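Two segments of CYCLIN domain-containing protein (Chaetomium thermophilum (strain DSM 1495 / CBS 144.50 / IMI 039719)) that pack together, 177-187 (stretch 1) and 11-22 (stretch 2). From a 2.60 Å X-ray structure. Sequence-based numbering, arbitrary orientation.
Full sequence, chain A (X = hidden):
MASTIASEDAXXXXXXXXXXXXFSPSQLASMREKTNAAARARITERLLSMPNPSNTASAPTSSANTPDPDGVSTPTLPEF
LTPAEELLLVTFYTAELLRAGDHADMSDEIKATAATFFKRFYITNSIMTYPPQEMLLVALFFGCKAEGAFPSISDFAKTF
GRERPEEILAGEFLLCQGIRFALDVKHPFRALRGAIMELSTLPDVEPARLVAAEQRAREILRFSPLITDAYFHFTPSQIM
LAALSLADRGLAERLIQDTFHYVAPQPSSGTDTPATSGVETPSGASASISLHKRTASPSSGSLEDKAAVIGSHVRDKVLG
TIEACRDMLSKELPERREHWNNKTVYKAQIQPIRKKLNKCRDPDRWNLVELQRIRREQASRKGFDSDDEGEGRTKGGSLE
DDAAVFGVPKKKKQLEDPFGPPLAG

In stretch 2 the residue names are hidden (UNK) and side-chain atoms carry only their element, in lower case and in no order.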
ATOM      1  N   GLN A 177       9.990  12.524   1.578  1.00 36.37           N
ATOM      2  CA  GLN A 177       9.422  13.784   2.043  1.00 33.99           C
ATOM      3  C   GLN A 177       8.727  14.528   0.909  1.00 33.61           C
ATOM      4  O   GLN A 177       7.646  15.096   1.102  1.00 33.89           O
ATOM      5  CB  GLN A 177      10.512  14.665   2.656  1.00 34.12           C
ATOM      6  CG  GLN A 177      11.312  14.024   3.781  1.00 42.91           C
ATOM      7  CD  GLN A 177      12.467  14.901   4.244  1.00 42.07           C
ATOM      8  OE1 GLN A 177      12.300  15.731   5.136  1.00 49.44           O
ATOM      9  NE2 GLN A 177      13.664  14.635   3.730  1.00 36.74           N
ATOM     10  N   GLY A 178       9.328  14.529  -0.281  1.00 33.88           N
ATOM     11  CA  GLY A 178       8.759  15.288  -1.381  1.00 34.53           C
ATOM     12  C   GLY A 178       7.354  14.845  -1.737  1.00 37.53           C
ATOM     13  O   GLY A 178       6.478  15.675  -1.994  1.00 38.19           O
ATOM     14  N   ILE A 179       7.114  13.532  -1.746  1.00 40.10           N
ATOM     15  CA  ILE A 179       5.802  12.990  -2.083  1.00 39.12           C
ATOM     16  C   ILE A 179       4.914  13.005  -0.846  1.00 38.93           C
ATOM     17  O   ILE A 179       3.804  12.461  -0.856  1.00 38.19           O
ATOM     18  CB  ILE A 179       5.914  11.569  -2.669  1.00 35.06           C
ATOM     19  CG1 ILE A 179       6.521  10.600  -1.651  1.00 33.84           C
ATOM     20  CG2 ILE A 179       6.749  11.591  -3.940  1.00 42.60           C
ATOM     21  CD1 ILE A 179       6.509   9.155  -2.108  1.00 33.69           C
ATOM     22  N   ARG A 180       5.400  13.621   0.230  1.00 34.16           N
ATOM     23  CA  ARG A 180       4.606  13.833   1.438  1.00 38.43           C
ATOM     24  C   ARG A 180       4.189  12.506   2.069  1.00 38.75           C
ATOM     25  O   ARG A 180       3.101  12.379   2.634  1.00 45.92           O
ATOM     26  CB  ARG A 180       3.383  14.701   1.136  1.00 38.56           C
ATOM     27  CG  ARG A 180       3.732  16.129   0.740  1.00 39.24           C
ATOM     28  CD  ARG A 180       2.521  17.040   0.838  1.00 46.01           C
ATOM     29  NE  ARG A 180       2.089  17.211   2.223  1.00 39.93           N
ATOM     30  CZ  ARG A 180       0.969  17.823   2.589  1.00 46.75           C
ATOM     31  NH1 ARG A 180       0.659  17.929   3.874  1.00 58.21           N
ATOM     32  NH2 ARG A 180       0.153  18.325   1.671  1.00 64.22           N
ATOM     33  N   PHE A 181       5.068  11.510   1.986  1.00 32.28           N
ATOM     34  CA  PHE A 181       4.882  10.232   2.666  1.00 31.08           C
ATOM     35  C   PHE A 181       3.651   9.479   2.174  1.00 31.00           C
ATOM     36  O   PHE A 181       3.159   8.576   2.856  1.00 30.86           O
ATOM     37  CB  PHE A 181       4.795  10.435   4.183  1.00 34.39           C
ATOM     38  CG  PHE A 181       5.938  11.222   4.755  1.00 33.26           C
ATOM     39  CD1 PHE A 181       7.123  10.594   5.097  1.00 33.35           C
ATOM     40  CD2 PHE A 181       5.830  12.588   4.946  1.00 35.39           C
ATOM     41  CE1 PHE A 181       8.178  11.312   5.624  1.00 36.07           C
ATOM     42  CE2 PHE A 181       6.883  13.314   5.473  1.00 40.21           C
ATOM     43  CZ  PHE A 181       8.058  12.675   5.812  1.00 41.50           C
ATOM     44  N   ALA A 182       3.133   9.836   1.002  1.00 36.62           N
ATOM     45  CA  ALA A 182       1.979   9.161   0.408  1.00 38.71           C
ATOM     46  C   ALA A 182       2.504   8.105  -0.559  1.00 39.10           C
ATOM     47  O   ALA A 182       2.926   8.422  -1.672  1.00 43.89           O
ATOM     48  CB  ALA A 182       1.066  10.162  -0.291  1.00 46.72           C
ATOM     49  N   LEU A 183       2.478   6.843  -0.125  1.00 38.11           N
ATOM     50  CA  LEU A 183       3.031   5.741  -0.902  1.00 36.97           C
ATOM     51  C   LEU A 183       1.978   4.939  -1.657  1.00 43.18           C
ATOM     52  O   LEU A 183       2.343   4.126  -2.514  1.00 35.42           O
ATOM     53  CB  LEU A 183       3.818   4.798   0.016  1.00 29.04           C
ATOM     54  CG  LEU A 183       5.269   5.190   0.302  1.00 30.52           C
ATOM     55  CD1 LEU A 183       5.389   6.661   0.648  1.00 29.26           C
ATOM     56  CD2 LEU A 183       5.829   4.335   1.425  1.00 35.26           C
ATOM     57  N   ASP A 184       0.694   5.145  -1.369  1.00 49.99           N
ATOM     58  CA  ASP A 184      -0.386   4.397  -2.014  1.00 44.70           C
ATOM     59  C   ASP A 184      -0.846   5.172  -3.243  1.00 56.60           C
ATOM     60  O   ASP A 184      -1.585   6.154  -3.134  1.00 55.93           O
ATOM     61  CB  ASP A 184      -1.535   4.149  -1.041  1.00 43.27           C
ATOM     62  CG  ASP A 184      -2.123   5.433  -0.476  1.00 50.97           C
ATOM     63  OD1 ASP A 184      -1.348   6.348  -0.121  1.00 60.30           O
ATOM     64  OD2 ASP A 184      -3.365   5.523  -0.380  1.00 49.46           O
ATOM     65  N   VAL A 185      -0.403   4.731  -4.420  1.00 63.03           N
ATOM     66  CA  VAL A 185      -0.765   5.346  -5.689  1.00 49.93           C
ATOM     67  C   VAL A 185      -1.697   4.399  -6.432  1.00 47.94           C
ATOM     68  O   VAL A 185      -1.464   3.185  -6.471  1.00 43.98           O
ATOM     69  CB  VAL A 185       0.472   5.665  -6.550  1.00 44.77           C
ATOM     70  CG1 VAL A 185       0.077   6.534  -7.732  1.00 54.48           C
ATOM     71  CG2 VAL A 185       1.551   6.334  -5.713  1.00 50.95           C
ATOM     72  N   LYS A 186      -2.741   4.958  -7.033  1.00 48.01           N
ATOM     73  CA  LYS A 186      -3.805   4.184  -7.655  1.00 50.66           C
ATOM     74  C   LYS A 186      -3.674   4.299  -9.165  1.00 48.24           C
ATOM     75  O   LYS A 186      -3.633   5.409  -9.706  1.00 50.86           O
ATOM     76  CB  LYS A 186      -5.176   4.674  -7.187  1.00 54.10           C
ATOM     77  CG  LYS A 186      -5.357   4.590  -5.678  1.00 54.28           C
ATOM     78  CD  LYS A 186      -6.661   5.219  -5.230  1.00 55.08           C
ATOM     79  CE  LYS A 186      -6.939   4.920  -3.765  1.00 70.66           C
ATOM     80  NZ  LYS A 186      -6.963   3.457  -3.475  1.00 58.67           N
ATOM     81  N   HIS A 187      -3.599   3.157  -9.836  1.00 45.17           N
ATOM     82  CA  HIS A 187      -3.398   3.109 -11.273  1.00 49.46           C
ATOM     83  C   HIS A 187      -4.619   2.535 -11.978  1.00 51.42           C
ATOM     84  O   HIS A 187      -5.410   1.800 -11.378  1.00 44.10           O
ATOM     85  CB  HIS A 187      -2.165   2.262 -11.611  1.00 49.17           C
ATOM     86  CG  HIS A 187      -0.912   2.737 -10.947  1.00 45.97           C
ATOM     87  ND1 HIS A 187      -0.393   3.997 -11.155  1.00 41.22           N
ATOM     88  CD2 HIS A 187      -0.076   2.125 -10.076  1.00 44.76           C
ATOM     89  CE1 HIS A 187       0.709   4.141 -10.440  1.00 42.96           C
ATOM     90  NE2 HIS A 187       0.924   3.018  -9.778  1.00 54.96           N
ATOM     91  N   UNK A  11     -15.265   6.069  -0.672  1.00 57.76           N
ATOM     92  CA  UNK A  11     -14.039   5.402  -0.248  1.00 55.39           C
ATOM     93  C   UNK A  11     -12.830   5.916  -1.016  1.00 53.27           C
ATOM     94  O   UNK A  11     -11.726   5.964  -0.463  1.00 60.00           O
ATOM     95  n   UNK A  11     -12.047  -0.682   0.399  1.00 57.79           N
ATOM     96  c   UNK A  11     -13.126  -0.420  -0.328  1.00 63.15           C
ATOM     97  c   UNK A  11     -13.474   1.776   0.788  1.00 58.00           C
ATOM     98  n   UNK A  11     -13.534  -1.306  -1.228  1.00 59.13           N
ATOM     99  c   UNK A  11     -14.192   3.888  -0.401  1.00 60.23           C
ATOM    100  n   UNK A  11     -13.806   0.717  -0.168  1.00 76.35           N
ATOM    101  c   UNK A  11     -13.013   3.080   0.132  1.00 56.79           C
ATOM    102  N   UNK A  12     -13.011   6.311  -2.277  1.00 54.25           N
ATOM    103  CA  UNK A  12     -11.887   6.854  -3.032  1.00 53.84           C
ATOM    104  C   UNK A  12     -11.425   8.186  -2.453  1.00 53.14           C
ATOM    105  O   UNK A  12     -10.219   8.443  -2.357  1.00 47.56           O
ATOM    106  c   UNK A  12      -9.034   8.614  -6.851  1.00 49.94           C
ATOM    107  c   UNK A  12     -11.129   7.580  -5.339  1.00 52.42           C
ATOM    108  c   UNK A  12     -10.165   6.745  -5.887  1.00 47.07           C
ATOM    109  c   UNK A  12      -9.124   7.254  -6.641  1.00 44.53           C
ATOM    110  c   UNK A  12      -9.977   9.465  -6.315  1.00 55.23           C
ATOM    111  c   UNK A  12     -11.015   8.947  -5.563  1.00 60.64           C
ATOM    112  c   UNK A  12     -12.261   7.021  -4.506  1.00 48.86           C
ATOM    113  o   UNK A  12      -8.001   9.126  -7.601  1.00 57.90           O
ATOM    114  N   UNK A  13     -12.367   9.048  -2.059  1.00 50.16           N
ATOM    115  CA  UNK A  13     -12.010  10.366  -1.546  1.00 51.88           C
ATOM    116  C   UNK A  13     -11.242  10.314  -0.234  1.00 54.63           C
ATOM    117  O   UNK A  13     -10.760  11.359   0.218  1.00 56.47           O
ATOM    118  c   UNK A  13     -13.880  11.698  -2.664  1.00 52.55           C
ATOM    119  n   UNK A  13     -17.675  11.602  -2.718  1.00 58.95           N
ATOM    120  n   UNK A  13     -15.894  12.794  -3.591  1.00 70.72           N
ATOM    121  c   UNK A  13     -13.261  11.226  -1.361  1.00 52.21           C
ATOM    122  c   UNK A  13     -15.037  12.651  -2.416  1.00 67.42           C
ATOM    123  c   UNK A  13     -17.122  12.290  -3.709  1.00 69.06           C
ATOM    124  n   UNK A  13     -17.804  12.484  -4.829  1.00 67.28           N
ATOM    125  N   UNK A  14     -11.114   9.147   0.388  1.00 53.37           N
ATOM    126  CA  UNK A  14     -10.321   9.016   1.600  1.00 50.98           C
ATOM    127  C   UNK A  14      -8.863   8.689   1.311  1.00 53.40           C
ATOM    128  O   UNK A  14      -8.057   8.634   2.246  1.00 53.56           O
ATOM    129  c   UNK A  14     -12.370   8.201   2.854  1.00 55.70           C
ATOM    130  o   UNK A  14     -12.798   6.331   4.277  1.00 70.87           O
ATOM    131  c   UNK A  14     -10.920   7.950   2.516  1.00 54.56           C
ATOM    132  n   UNK A  14     -13.085   8.380   5.147  1.00 79.67           N
ATOM    133  c   UNK A  14     -12.771   7.555   4.156  1.00 58.45           C
ATOM    134  N   UNK A  15      -8.507   8.473   0.049  1.00 51.39           N
ATOM    135  CA  UNK A  15      -7.142   8.123  -0.299  1.00 50.89           C
ATOM    136  C   UNK A  15      -6.240   9.350  -0.259  1.00 59.09           C
ATOM    137  O   UNK A  15      -6.689  10.491  -0.424  1.00 61.09           O
ATOM    138  o   UNK A  15      -7.390   8.463  -2.693  1.00 49.62           O
ATOM    139  c   UNK A  15      -7.091   7.499  -1.695  1.00 55.74           C
ATOM    140  N   UNK A  16      -4.950   9.104  -0.042  1.00 60.41           N
ATOM    141  CA  UNK A  16      -3.981  10.191  -0.090  1.00 48.86           C
ATOM    142  C   UNK A  16      -3.919  10.800  -1.481  1.00 45.09           C
ATOM    143  O   UNK A  16      -3.660  11.999  -1.625  1.00 47.33           O
ATOM    144  o   UNK A  16      -2.119   8.698  -0.552  1.00 60.15           O
ATOM    145  c   UNK A  16      -2.604   9.686   0.339  1.00 54.03           C
ATOM    146  N   UNK A  17      -4.169   9.992  -2.513  1.00 46.16           N
ATOM    147  CA  UNK A  17      -4.137  10.504  -3.876  1.00 50.71           C
ATOM    148  C   UNK A  17      -5.142  11.630  -4.075  1.00 53.88           C
ATOM    149  O   UNK A  17      -4.899  12.542  -4.875  1.00 49.08           O
ATOM    150  c   UNK A  17      -4.429   9.790  -6.320  1.00 51.60           C
ATOM    151  o   UNK A  17      -3.404   7.719  -6.948  1.00 53.60           O
ATOM    152  c   UNK A  17      -4.160   8.636  -7.269  1.00 48.57           C
ATOM    153  c   UNK A  17      -4.409   9.366  -4.860  1.00 55.23           C
ATOM    154  n   UNK A  17      -4.784   8.674  -8.443  1.00 46.00           N
ATOM    155  N   UNK A  18      -6.267  11.593  -3.363  1.00 57.83           N
ATOM    156  CA  UNK A  18      -7.301  12.607  -3.536  1.00 52.46           C
ATOM    157  C   UNK A  18      -7.084  13.808  -2.622  1.00 46.80           C
ATOM    158  O   UNK A  18      -7.132  14.954  -3.078  1.00 53.21           O
ATOM    159  c   UNK A  18     -11.418  14.251  -4.667  1.00 63.99           C
ATOM    160  c   UNK A  18     -11.314  14.569  -2.298  1.00 60.25           C
ATOM    161  c   UNK A  18     -11.876  14.869  -3.522  1.00 61.42           C
ATOM    162  c   UNK A  18      -8.684  12.001  -3.277  1.00 47.62           C
ATOM    163  o   UNK A  18     -12.899  15.790  -3.599  1.00 56.16           O
ATOM    164  c   UNK A  18     -10.287  13.644  -2.224  1.00 54.79           C
ATOM    165  c   UNK A  18     -10.389  13.327  -4.581  1.00 54.49           C
ATOM    166  c   UNK A  18      -9.808  13.008  -3.361  1.00 46.54           C
ATOM    167  N   UNK A  19      -6.856  13.564  -1.331  1.00 48.72           N
ATOM    168  CA  UNK A  19      -6.748  14.672  -0.389  1.00 51.39           C
ATOM    169  C   UNK A  19      -5.439  15.435  -0.552  1.00 52.12           C
ATOM    170  O   UNK A  19      -5.380  16.630  -0.244  1.00 61.18           O
ATOM    171  c   UNK A  19      -5.708  13.326   1.547  1.00 74.05           C
ATOM    172  c   UNK A  19      -5.774  13.054   3.042  1.00 77.21           C
ATOM    173  o   UNK A  19      -6.835  12.596   3.522  1.00 69.26           O
ATOM    174  c   UNK A  19      -6.888  14.156   1.045  1.00 67.57           C
ATOM    175  o   UNK A  19      -4.763  13.300   3.736  1.00 74.38           O
ATOM    176  N   UNK A  20      -4.391  14.773  -1.036  1.00 54.63           N
ATOM    177  CA  UNK A  20      -3.053  15.352  -1.088  1.00 51.58           C
ATOM    178  C   UNK A  20      -2.549  15.628  -2.494  1.00 49.16           C
ATOM    179  O   UNK A  20      -1.848  16.620  -2.701  1.00 53.52           O
ATOM    180  c   UNK A  20      -1.482  14.870   0.965  1.00 55.86           C
ATOM    181  c   UNK A  20      -2.546  15.297   1.959  1.00 62.96           C
ATOM    182  c   UNK A  20      -0.657  13.724   1.542  1.00 46.95           C
ATOM    183  c   UNK A  20      -2.057  14.425  -0.381  1.00 56.03           C
ATOM    184  N   UNK A  21      -2.873  14.779  -3.466  1.00 52.44           N
ATOM    185  CA  UNK A  21      -2.307  14.875  -4.806  1.00 54.70           C
ATOM    186  C   UNK A  21      -3.401  14.891  -5.863  1.00 54.28           C
ATOM    187  O   UNK A  21      -3.289  14.256  -6.916  1.00 53.70           O
ATOM    188  c   UNK A  21       2.997  15.065  -2.897  1.00 42.71           C
ATOM    189  c   UNK A  21       3.299  16.097  -3.741  1.00 44.32           C
ATOM    190  c   UNK A  21       0.085  12.959  -3.072  1.00 40.67           C
ATOM    191  c   UNK A  21       1.815  14.367  -3.134  1.00 42.71           C
ATOM    192  c   UNK A  21       2.455  16.443  -4.804  1.00 46.30           C
ATOM    193  c   UNK A  21      -0.151  13.775  -4.139  1.00 47.12           C
ATOM    194  c   UNK A  21       1.282  15.752  -5.040  1.00 41.65           C
ATOM    195  c   UNK A  21       0.947  14.691  -4.194  1.00 41.23           C
ATOM    196  n   UNK A  21       1.267  13.305  -2.464  1.00 40.66           N
ATOM    197  c   UNK A  21      -1.325  13.735  -5.059  1.00 51.30           C
ATOM    198  N   UNK A  22      -4.478  15.626  -5.594  1.00 55.74           N
ATOM    199  CA  UNK A  22      -5.525  15.875  -6.576  1.00 60.29           C
ATOM    200  C   UNK A  22      -5.921  17.338  -6.461  1.00 56.79           C
ATOM    201  O   UNK A  22      -6.359  17.780  -5.394  1.00 57.13           O
ATOM    202  o   UNK A  22      -6.433  13.616  -6.691  1.00 58.93           O
ATOM    203  c   UNK A  22      -6.735  14.962  -6.358  1.00 69.79           C
TER

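Position 11 carries three carbons, a nitrogen, and then a carbon bearing two more nitrogens. This is a guanidinium side chain, out of reach of stretch 1, and the residue is Arg-11. At position 12 one carbon leads to a six-carbon ring bearing an oxygen, and a ring carbon lies 3.5 Å from CD of Lys-186. A phenol ring identifies Tyr-12; the contacting atom is CE1. Position 13 repeats the pattern of position 11, again without a partner on stretch 1: Arg-13. Position 14 has three carbons, the third holding one oxygen and one nitrogen; this exposed amide is Gln-14.

Position 15 has one carbon and one oxygen, and its CB packs 3.3 Å from CE of Lys-186. It is Ser-15, whose N (3.0 Å) closes a type I turn by bonding to O of Tyr-12, an acceptor its OG also reaches (2.8 Å); OG accepts a weak capping bond from the backbone N of position 18 (3.4 Å). Position 16 also has one carbon and one oxygen. The oxygen sits 2.5 Å from OD1 of Asp-184 and 3.5 Å from CB of Ala-182, which fits Ser-16, its OG donating to the carboxylate. At position 17 three carbons end in one oxygen and one nitrogen. The oxygen accepts from N of Lys-186 at 2.8 Å with a nearly straight angle of 164°. The single oxygen and nitrogen on the third carbon make this an amide, Gln-17; the acceptor is OE1.

Position 18, one carbon and a six-carbon ring with an oxygen, is Tyr-18, which does not touch stretch 1 and whose OH is hydrogen-bonded elsewhere in the structure. Position 19 has three carbons, the last with two oxygens: Glu-19, without contact. Position 20 has four carbons forked at the second, the branching carbon over one face of the Arg-180 guanidinium, 3.9 Å from its NH2: Leu-20. Position 21 has one carbon followed by fused five- and six-membered rings of eight carbons and one nitrogen, and the ring nitrogen lies 3.1 Å from O of Ile-179. This is Trp-21, whose NE1 donates to that carbonyl. Position 22, one carbon and one oxygen, is Ser-22, whose OG bonds to O of Gln-17 (2.6 Å).

Trp-21 presents its edge to the carbonyls of Gly-178 and Ile-179 at the helix end, while Ala-182 points toward Ser-16 and nestles near Leu-20 and Trp-21. Ser-16 holds Asp-184 and Gln-17 holds the backbone of Lys-186, whose aliphatic chain packs against Tyr-12 through CD and Ser-15 through CE. Three hydrogen bonds thus pin the largely non-helical stretch 1 against stretch 2, burying 568 Å².

Stretch 2 (11-22) RYRQSSQYELWS
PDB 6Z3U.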